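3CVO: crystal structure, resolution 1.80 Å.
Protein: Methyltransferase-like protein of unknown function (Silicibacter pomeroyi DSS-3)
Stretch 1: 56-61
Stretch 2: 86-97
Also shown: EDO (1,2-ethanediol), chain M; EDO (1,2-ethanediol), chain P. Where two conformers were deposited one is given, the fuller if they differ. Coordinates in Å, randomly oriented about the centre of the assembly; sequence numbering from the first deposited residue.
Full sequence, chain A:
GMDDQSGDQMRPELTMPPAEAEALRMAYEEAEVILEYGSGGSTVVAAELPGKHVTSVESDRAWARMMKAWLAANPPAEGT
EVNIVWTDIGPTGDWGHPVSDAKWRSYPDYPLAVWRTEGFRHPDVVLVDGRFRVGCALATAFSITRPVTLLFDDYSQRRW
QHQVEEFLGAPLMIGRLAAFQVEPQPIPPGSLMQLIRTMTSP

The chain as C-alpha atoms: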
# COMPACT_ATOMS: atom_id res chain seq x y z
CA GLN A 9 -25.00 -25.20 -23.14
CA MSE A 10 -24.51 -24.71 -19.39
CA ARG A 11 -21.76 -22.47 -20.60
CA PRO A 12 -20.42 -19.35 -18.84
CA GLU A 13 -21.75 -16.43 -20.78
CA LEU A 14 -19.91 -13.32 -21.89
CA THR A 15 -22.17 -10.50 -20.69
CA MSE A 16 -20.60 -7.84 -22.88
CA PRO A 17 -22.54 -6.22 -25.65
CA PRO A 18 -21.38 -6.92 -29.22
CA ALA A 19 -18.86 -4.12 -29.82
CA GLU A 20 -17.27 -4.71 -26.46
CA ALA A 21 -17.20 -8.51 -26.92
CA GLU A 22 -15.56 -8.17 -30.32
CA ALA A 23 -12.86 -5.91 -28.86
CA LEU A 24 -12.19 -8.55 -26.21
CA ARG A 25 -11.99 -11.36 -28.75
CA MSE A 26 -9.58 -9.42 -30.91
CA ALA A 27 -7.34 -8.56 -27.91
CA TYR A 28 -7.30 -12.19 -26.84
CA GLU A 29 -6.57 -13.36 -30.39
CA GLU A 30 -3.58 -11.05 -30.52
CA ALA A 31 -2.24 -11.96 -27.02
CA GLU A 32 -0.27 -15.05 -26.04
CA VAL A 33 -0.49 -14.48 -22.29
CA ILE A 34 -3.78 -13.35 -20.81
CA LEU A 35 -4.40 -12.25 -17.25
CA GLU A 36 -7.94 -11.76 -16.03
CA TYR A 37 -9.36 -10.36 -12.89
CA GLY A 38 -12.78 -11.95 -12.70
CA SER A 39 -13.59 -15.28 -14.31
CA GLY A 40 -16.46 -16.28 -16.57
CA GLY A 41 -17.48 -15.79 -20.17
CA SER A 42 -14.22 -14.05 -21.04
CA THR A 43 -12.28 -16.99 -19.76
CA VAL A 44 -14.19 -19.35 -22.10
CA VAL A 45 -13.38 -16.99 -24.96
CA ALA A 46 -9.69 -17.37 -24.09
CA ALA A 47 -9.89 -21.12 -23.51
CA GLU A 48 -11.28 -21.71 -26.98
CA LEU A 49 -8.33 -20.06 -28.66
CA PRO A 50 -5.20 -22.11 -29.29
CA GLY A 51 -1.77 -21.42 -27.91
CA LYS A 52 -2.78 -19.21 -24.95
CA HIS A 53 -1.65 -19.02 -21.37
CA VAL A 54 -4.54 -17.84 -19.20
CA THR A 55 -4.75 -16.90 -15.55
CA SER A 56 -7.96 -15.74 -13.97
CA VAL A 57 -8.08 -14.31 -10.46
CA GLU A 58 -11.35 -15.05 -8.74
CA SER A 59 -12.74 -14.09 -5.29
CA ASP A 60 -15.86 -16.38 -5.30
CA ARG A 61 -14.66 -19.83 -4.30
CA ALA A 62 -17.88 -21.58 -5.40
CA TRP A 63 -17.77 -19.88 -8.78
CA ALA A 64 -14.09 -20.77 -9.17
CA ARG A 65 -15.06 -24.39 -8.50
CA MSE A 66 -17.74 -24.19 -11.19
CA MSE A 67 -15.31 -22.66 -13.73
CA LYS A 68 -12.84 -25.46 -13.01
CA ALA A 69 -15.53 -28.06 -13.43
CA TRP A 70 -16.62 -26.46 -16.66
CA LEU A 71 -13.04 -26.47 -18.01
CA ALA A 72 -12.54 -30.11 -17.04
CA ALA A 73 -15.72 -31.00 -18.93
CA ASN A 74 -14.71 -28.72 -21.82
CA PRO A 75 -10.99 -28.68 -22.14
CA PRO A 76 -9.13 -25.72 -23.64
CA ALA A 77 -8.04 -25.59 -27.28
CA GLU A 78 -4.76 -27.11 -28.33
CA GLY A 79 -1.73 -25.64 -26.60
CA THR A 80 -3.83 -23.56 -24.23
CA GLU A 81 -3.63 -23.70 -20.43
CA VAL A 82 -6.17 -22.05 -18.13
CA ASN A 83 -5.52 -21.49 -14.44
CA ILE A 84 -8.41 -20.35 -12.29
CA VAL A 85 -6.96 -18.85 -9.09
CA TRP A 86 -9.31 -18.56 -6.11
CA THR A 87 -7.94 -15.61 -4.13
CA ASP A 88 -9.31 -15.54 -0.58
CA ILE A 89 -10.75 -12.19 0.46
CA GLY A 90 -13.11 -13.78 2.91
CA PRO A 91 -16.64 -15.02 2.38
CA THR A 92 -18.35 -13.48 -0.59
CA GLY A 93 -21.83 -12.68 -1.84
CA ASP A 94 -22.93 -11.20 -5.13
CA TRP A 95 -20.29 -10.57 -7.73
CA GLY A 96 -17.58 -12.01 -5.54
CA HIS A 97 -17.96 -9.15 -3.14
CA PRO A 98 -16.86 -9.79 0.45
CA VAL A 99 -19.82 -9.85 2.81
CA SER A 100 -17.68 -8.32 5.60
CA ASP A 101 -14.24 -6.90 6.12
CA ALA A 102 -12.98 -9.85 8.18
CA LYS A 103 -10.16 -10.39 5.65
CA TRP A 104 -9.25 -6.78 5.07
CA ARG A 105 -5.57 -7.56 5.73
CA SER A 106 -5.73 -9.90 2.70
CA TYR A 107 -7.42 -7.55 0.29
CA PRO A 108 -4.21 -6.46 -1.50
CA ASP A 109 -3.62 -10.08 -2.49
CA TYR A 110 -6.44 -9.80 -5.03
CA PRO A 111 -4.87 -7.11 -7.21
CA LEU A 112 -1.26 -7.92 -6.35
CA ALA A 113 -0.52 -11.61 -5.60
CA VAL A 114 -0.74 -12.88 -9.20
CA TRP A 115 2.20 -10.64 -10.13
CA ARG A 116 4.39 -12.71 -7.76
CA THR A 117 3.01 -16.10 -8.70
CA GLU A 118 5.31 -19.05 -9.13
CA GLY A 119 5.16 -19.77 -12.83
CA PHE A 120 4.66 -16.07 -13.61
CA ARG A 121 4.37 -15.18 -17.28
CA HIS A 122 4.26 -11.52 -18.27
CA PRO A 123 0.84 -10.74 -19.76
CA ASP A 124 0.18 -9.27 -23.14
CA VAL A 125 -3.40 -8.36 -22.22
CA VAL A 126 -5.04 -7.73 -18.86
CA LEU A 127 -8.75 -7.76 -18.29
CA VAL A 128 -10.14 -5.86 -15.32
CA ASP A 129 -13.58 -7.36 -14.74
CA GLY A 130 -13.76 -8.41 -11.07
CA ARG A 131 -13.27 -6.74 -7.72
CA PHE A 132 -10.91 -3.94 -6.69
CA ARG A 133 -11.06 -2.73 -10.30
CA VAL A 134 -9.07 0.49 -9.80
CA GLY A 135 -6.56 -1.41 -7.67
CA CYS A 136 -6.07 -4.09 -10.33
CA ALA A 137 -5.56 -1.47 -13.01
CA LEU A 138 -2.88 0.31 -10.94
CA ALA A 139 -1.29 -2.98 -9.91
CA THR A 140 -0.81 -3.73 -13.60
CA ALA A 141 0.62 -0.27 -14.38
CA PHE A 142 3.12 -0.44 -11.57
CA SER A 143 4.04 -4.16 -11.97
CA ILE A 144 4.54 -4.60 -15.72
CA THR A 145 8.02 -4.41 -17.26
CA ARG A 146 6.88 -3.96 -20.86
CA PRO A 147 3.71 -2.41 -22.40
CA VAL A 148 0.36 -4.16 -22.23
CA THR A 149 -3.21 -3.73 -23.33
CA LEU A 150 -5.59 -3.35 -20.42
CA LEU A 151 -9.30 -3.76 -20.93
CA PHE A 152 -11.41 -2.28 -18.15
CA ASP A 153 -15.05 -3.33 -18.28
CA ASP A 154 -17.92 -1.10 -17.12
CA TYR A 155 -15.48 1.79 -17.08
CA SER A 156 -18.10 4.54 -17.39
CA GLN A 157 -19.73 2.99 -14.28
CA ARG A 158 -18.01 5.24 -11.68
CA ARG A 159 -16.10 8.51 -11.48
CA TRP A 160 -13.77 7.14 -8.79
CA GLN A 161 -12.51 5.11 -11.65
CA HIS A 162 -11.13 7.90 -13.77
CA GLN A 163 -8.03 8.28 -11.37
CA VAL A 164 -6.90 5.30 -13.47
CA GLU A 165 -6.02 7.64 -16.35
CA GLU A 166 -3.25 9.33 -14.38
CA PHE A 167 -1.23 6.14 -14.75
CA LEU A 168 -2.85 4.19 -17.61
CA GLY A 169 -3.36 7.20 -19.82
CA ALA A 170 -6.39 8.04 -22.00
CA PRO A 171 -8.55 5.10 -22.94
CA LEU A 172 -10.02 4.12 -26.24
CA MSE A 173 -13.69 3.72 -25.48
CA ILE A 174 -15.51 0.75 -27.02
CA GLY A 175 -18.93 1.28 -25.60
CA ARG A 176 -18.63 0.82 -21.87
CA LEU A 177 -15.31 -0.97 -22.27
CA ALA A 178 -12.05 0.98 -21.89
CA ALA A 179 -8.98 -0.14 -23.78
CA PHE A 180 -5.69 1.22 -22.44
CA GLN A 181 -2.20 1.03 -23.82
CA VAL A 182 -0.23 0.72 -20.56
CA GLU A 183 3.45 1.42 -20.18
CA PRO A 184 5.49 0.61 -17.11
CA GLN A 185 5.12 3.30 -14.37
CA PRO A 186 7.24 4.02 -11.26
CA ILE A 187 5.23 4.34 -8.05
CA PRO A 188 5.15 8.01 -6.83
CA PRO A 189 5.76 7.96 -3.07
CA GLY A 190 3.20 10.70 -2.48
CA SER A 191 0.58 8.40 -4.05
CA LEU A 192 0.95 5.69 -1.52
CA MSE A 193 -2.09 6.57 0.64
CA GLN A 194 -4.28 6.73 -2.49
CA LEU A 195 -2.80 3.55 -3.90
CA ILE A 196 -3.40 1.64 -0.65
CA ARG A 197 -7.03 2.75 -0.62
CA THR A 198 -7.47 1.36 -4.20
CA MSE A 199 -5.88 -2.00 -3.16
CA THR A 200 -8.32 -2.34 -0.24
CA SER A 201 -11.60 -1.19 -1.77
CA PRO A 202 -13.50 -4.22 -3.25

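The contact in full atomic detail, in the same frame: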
# COMPACT_ATOMS: atom_id res chain seq x y z
N SER A 56 -6.77 -16.48 -14.37
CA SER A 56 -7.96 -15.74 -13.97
C SER A 56 -8.08 -15.74 -12.45
O SER A 56 -8.21 -16.77 -11.81
CB SER A 56 -9.23 -16.35 -14.59
OG SER A 56 -9.06 -16.53 -16.00
N VAL A 57 -8.01 -14.54 -11.90
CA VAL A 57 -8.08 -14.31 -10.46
C VAL A 57 -9.54 -14.20 -10.08
O VAL A 57 -10.33 -13.46 -10.66
CB VAL A 57 -7.29 -12.98 -10.06
CG1 VAL A 57 -7.53 -12.60 -8.55
CG2 VAL A 57 -5.81 -13.10 -10.44
N GLU A 58 -9.93 -14.96 -9.08
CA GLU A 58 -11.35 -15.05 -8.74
C GLU A 58 -11.57 -15.08 -7.21
O GLU A 58 -10.97 -15.89 -6.53
CB GLU A 58 -11.91 -16.35 -9.36
CG GLU A 58 -13.39 -16.65 -9.07
CD GLU A 58 -14.31 -15.48 -9.47
OE1 GLU A 58 -14.28 -15.11 -10.65
OE2 GLU A 58 -14.98 -14.92 -8.57
N SER A 59 -12.47 -14.22 -6.73
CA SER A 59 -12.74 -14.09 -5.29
C SER A 59 -13.83 -15.06 -4.77
O SER A 59 -13.86 -15.37 -3.58
CB SER A 59 -13.13 -12.63 -4.93
OG SER A 59 -14.23 -12.19 -5.71
N ASP A 60 -14.70 -15.53 -5.66
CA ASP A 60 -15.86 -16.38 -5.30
C ASP A 60 -15.41 -17.83 -5.43
O ASP A 60 -15.27 -18.35 -6.52
CB ASP A 60 -17.06 -16.05 -6.21
CG ASP A 60 -18.32 -16.84 -5.89
OD1 ASP A 60 -18.28 -17.96 -5.36
OD2 ASP A 60 -19.41 -16.31 -6.20
N ARG A 61 -15.18 -18.47 -4.30
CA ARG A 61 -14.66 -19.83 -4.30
C ARG A 61 -15.59 -20.80 -5.05
O ARG A 61 -15.13 -21.68 -5.80
CB ARG A 61 -14.45 -20.33 -2.87
CG ARG A 61 -13.82 -21.70 -2.84
CD ARG A 61 -13.39 -22.14 -1.45
NE ARG A 61 -12.33 -23.15 -1.55
CZ ARG A 61 -11.66 -23.63 -0.51
NH1 ARG A 61 -11.92 -23.20 0.71
NH2 ARG A 61 -10.70 -24.53 -0.71
N TRP A 86 -8.51 -19.03 -7.25
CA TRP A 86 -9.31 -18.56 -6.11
C TRP A 86 -8.36 -17.80 -5.18
O TRP A 86 -7.36 -18.30 -4.73
CB TRP A 86 -10.08 -19.66 -5.39
CG TRP A 86 -10.77 -19.08 -4.22
CD1 TRP A 86 -11.66 -18.03 -4.23
CD2 TRP A 86 -10.53 -19.39 -2.86
NE1 TRP A 86 -12.01 -17.70 -2.95
CE2 TRP A 86 -11.34 -18.53 -2.08
CE3 TRP A 86 -9.70 -20.30 -2.21
CZ2 TRP A 86 -11.35 -18.57 -0.71
CZ3 TRP A 86 -9.74 -20.36 -0.85
CH2 TRP A 86 -10.58 -19.52 -0.11
N THR A 87 -8.69 -16.53 -4.97
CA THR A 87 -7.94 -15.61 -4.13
C THR A 87 -8.85 -15.14 -3.01
O THR A 87 -9.79 -14.42 -3.22
CB THR A 87 -7.39 -14.49 -5.01
OG1 THR A 87 -6.70 -15.09 -6.13
CG2 THR A 87 -6.42 -13.58 -4.25
N ASP A 88 -8.51 -15.61 -1.82
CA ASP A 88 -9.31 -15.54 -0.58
C ASP A 88 -9.35 -14.13 -0.03
O ASP A 88 -8.30 -13.57 0.41
CB ASP A 88 -8.71 -16.48 0.46
CG ASP A 88 -9.56 -16.64 1.70
OD1 ASP A 88 -10.62 -16.03 1.78
OD2 ASP A 88 -9.16 -17.43 2.58
N ILE A 89 -10.52 -13.52 -0.13
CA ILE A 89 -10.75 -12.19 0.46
C ILE A 89 -11.87 -12.24 1.47
O ILE A 89 -12.49 -11.21 1.81
CB ILE A 89 -11.02 -11.07 -0.56
CG1 ILE A 89 -12.26 -11.40 -1.39
CG2 ILE A 89 -9.78 -10.80 -1.45
CD1 ILE A 89 -12.65 -10.36 -2.39
N GLY A 90 -12.06 -13.45 1.97
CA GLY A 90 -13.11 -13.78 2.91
C GLY A 90 -14.38 -14.25 2.22
O GLY A 90 -14.47 -14.30 1.01
N PRO A 91 -15.39 -14.60 3.01
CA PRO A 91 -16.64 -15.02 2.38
C PRO A 91 -17.28 -13.94 1.53
O PRO A 91 -17.25 -12.76 1.85
CB PRO A 91 -17.53 -15.38 3.57
CG PRO A 91 -16.55 -15.90 4.62
CD PRO A 91 -15.27 -15.04 4.41
N THR A 92 -17.89 -14.38 0.44
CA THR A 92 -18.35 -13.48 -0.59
C THR A 92 -19.83 -13.68 -0.85
O THR A 92 -20.40 -14.71 -0.54
CB THR A 92 -17.58 -13.68 -1.93
OG1 THR A 92 -17.62 -15.06 -2.29
CG2 THR A 92 -16.09 -13.17 -1.84
N GLY A 93 -20.43 -12.64 -1.41
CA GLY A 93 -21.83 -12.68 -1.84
C GLY A 93 -21.88 -12.40 -3.32
O GLY A 93 -21.12 -12.96 -4.11
N ASP A 94 -22.72 -11.47 -3.70
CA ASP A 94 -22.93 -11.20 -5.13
C ASP A 94 -21.65 -10.65 -5.73
O ASP A 94 -20.97 -9.79 -5.13
CB ASP A 94 -24.08 -10.23 -5.37
CG ASP A 94 -25.44 -10.84 -5.04
OD1 ASP A 94 -25.60 -12.08 -5.16
OD2 ASP A 94 -26.34 -10.07 -4.64
N TRP A 95 -21.34 -11.16 -6.91
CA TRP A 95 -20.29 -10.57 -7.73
C TRP A 95 -18.95 -10.68 -7.07
O TRP A 95 -18.04 -9.92 -7.38
CB TRP A 95 -20.63 -9.11 -8.01
CG TRP A 95 -21.93 -8.97 -8.77
CD1 TRP A 95 -22.98 -8.14 -8.48
CD2 TRP A 95 -22.32 -9.71 -9.95
NE1 TRP A 95 -23.99 -8.31 -9.41
CE2 TRP A 95 -23.61 -9.26 -10.31
CE3 TRP A 95 -21.70 -10.69 -10.73
CZ2 TRP A 95 -24.29 -9.77 -11.43
CZ3 TRP A 95 -22.38 -11.19 -11.83
CH2 TRP A 95 -23.66 -10.73 -12.17
N GLY A 96 -18.85 -11.65 -6.16
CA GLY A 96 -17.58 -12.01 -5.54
C GLY A 96 -17.14 -10.96 -4.56
O GLY A 96 -15.95 -10.82 -4.23
N HIS A 97 -18.14 -10.22 -4.10
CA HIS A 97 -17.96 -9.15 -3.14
C HIS A 97 -17.91 -9.69 -1.69
O HIS A 97 -18.77 -10.46 -1.29
CB HIS A 97 -19.06 -8.12 -3.28
CG HIS A 97 -18.61 -6.74 -2.95
ND1 HIS A 97 -18.65 -6.22 -1.67
CD2 HIS A 97 -18.03 -5.79 -3.73
CE1 HIS A 97 -18.14 -5.00 -1.67
NE2 HIS A 97 -17.75 -4.72 -2.91
C1 EDO M . -5.86 -18.47 -0.42
O1 EDO M . -6.46 -19.77 -0.55
C2 EDO M . -6.07 -17.67 -1.71
O2 EDO M . -5.51 -16.32 -1.53
C1 EDO P . -23.03 -18.42 -7.63
O1 EDO P . -22.80 -18.53 -9.03
C2 EDO P . -21.88 -17.65 -6.99
O2 EDO P . -21.21 -18.49 -6.05
O HOH W 1 -12.87 -14.91 -1.09
O HOH W 2 -15.86 -17.13 -1.66
O HOH W 3 -19.78 -15.03 -3.96

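The end of a parallel β-strand and the turn that follows it (56-61) pack against an irregular segment (86-97) through a few backbone-directed hydrogen bonds, a cation-on-indole stack and bridging waters, burying 530 Å² in all. Glu58 and Trp86 form the parallel bridge, their CA atoms 4.8 Å apart and their side chains on the same face of the sheet. Here Thr87 N donates to Glu58 O at 2.8 Å, nearly straight at 166°, while Trp86 CA lies 3.2 Å from Glu58 O in a CA-H...O contact, so one carbonyl serves two neighbouring residues. Beyond the strand, Ser59 becomes the hub. Its carbonyl O accepts from Trp86 NE1 at 3.0 Å, near the plane of the indole, and this leaves the ring faces free for packing. Arg61 uses one of them: its guanidinium lies flat on Trp86, planes at 10° and centres 4.4 Å apart, and Arg61 CB sits 3.7 Å from the centroid of the five-membered ring, over the same face. The extended, all-t side chain thus runs along the indole. Ser59 OG, in the p rotamer, donates to Gly96 O at 2.7 Å, and Ser59 CB meets Ile89 CD1 at 3.4 Å. Gly96 has a positive phi, and an ideal CB there would lie 2.4 Å from Ser59 OG, a clash; the bare CA lets the turn approach, with Asp60 CB 4.1 Å from Gly96 CA. Within the first stretch, Glu58 OE2 accepts from Asp60 N at 3.0 Å, a bond that spans Ser59, and the Asp60 side chain caps the helix that follows. Waters bridge the two stretches: water 1 donates to Ser59 O and Gly90 O and accepts from Ile89 N, while water 2 links Ser59 O and Arg61 N to Thr92 OG1.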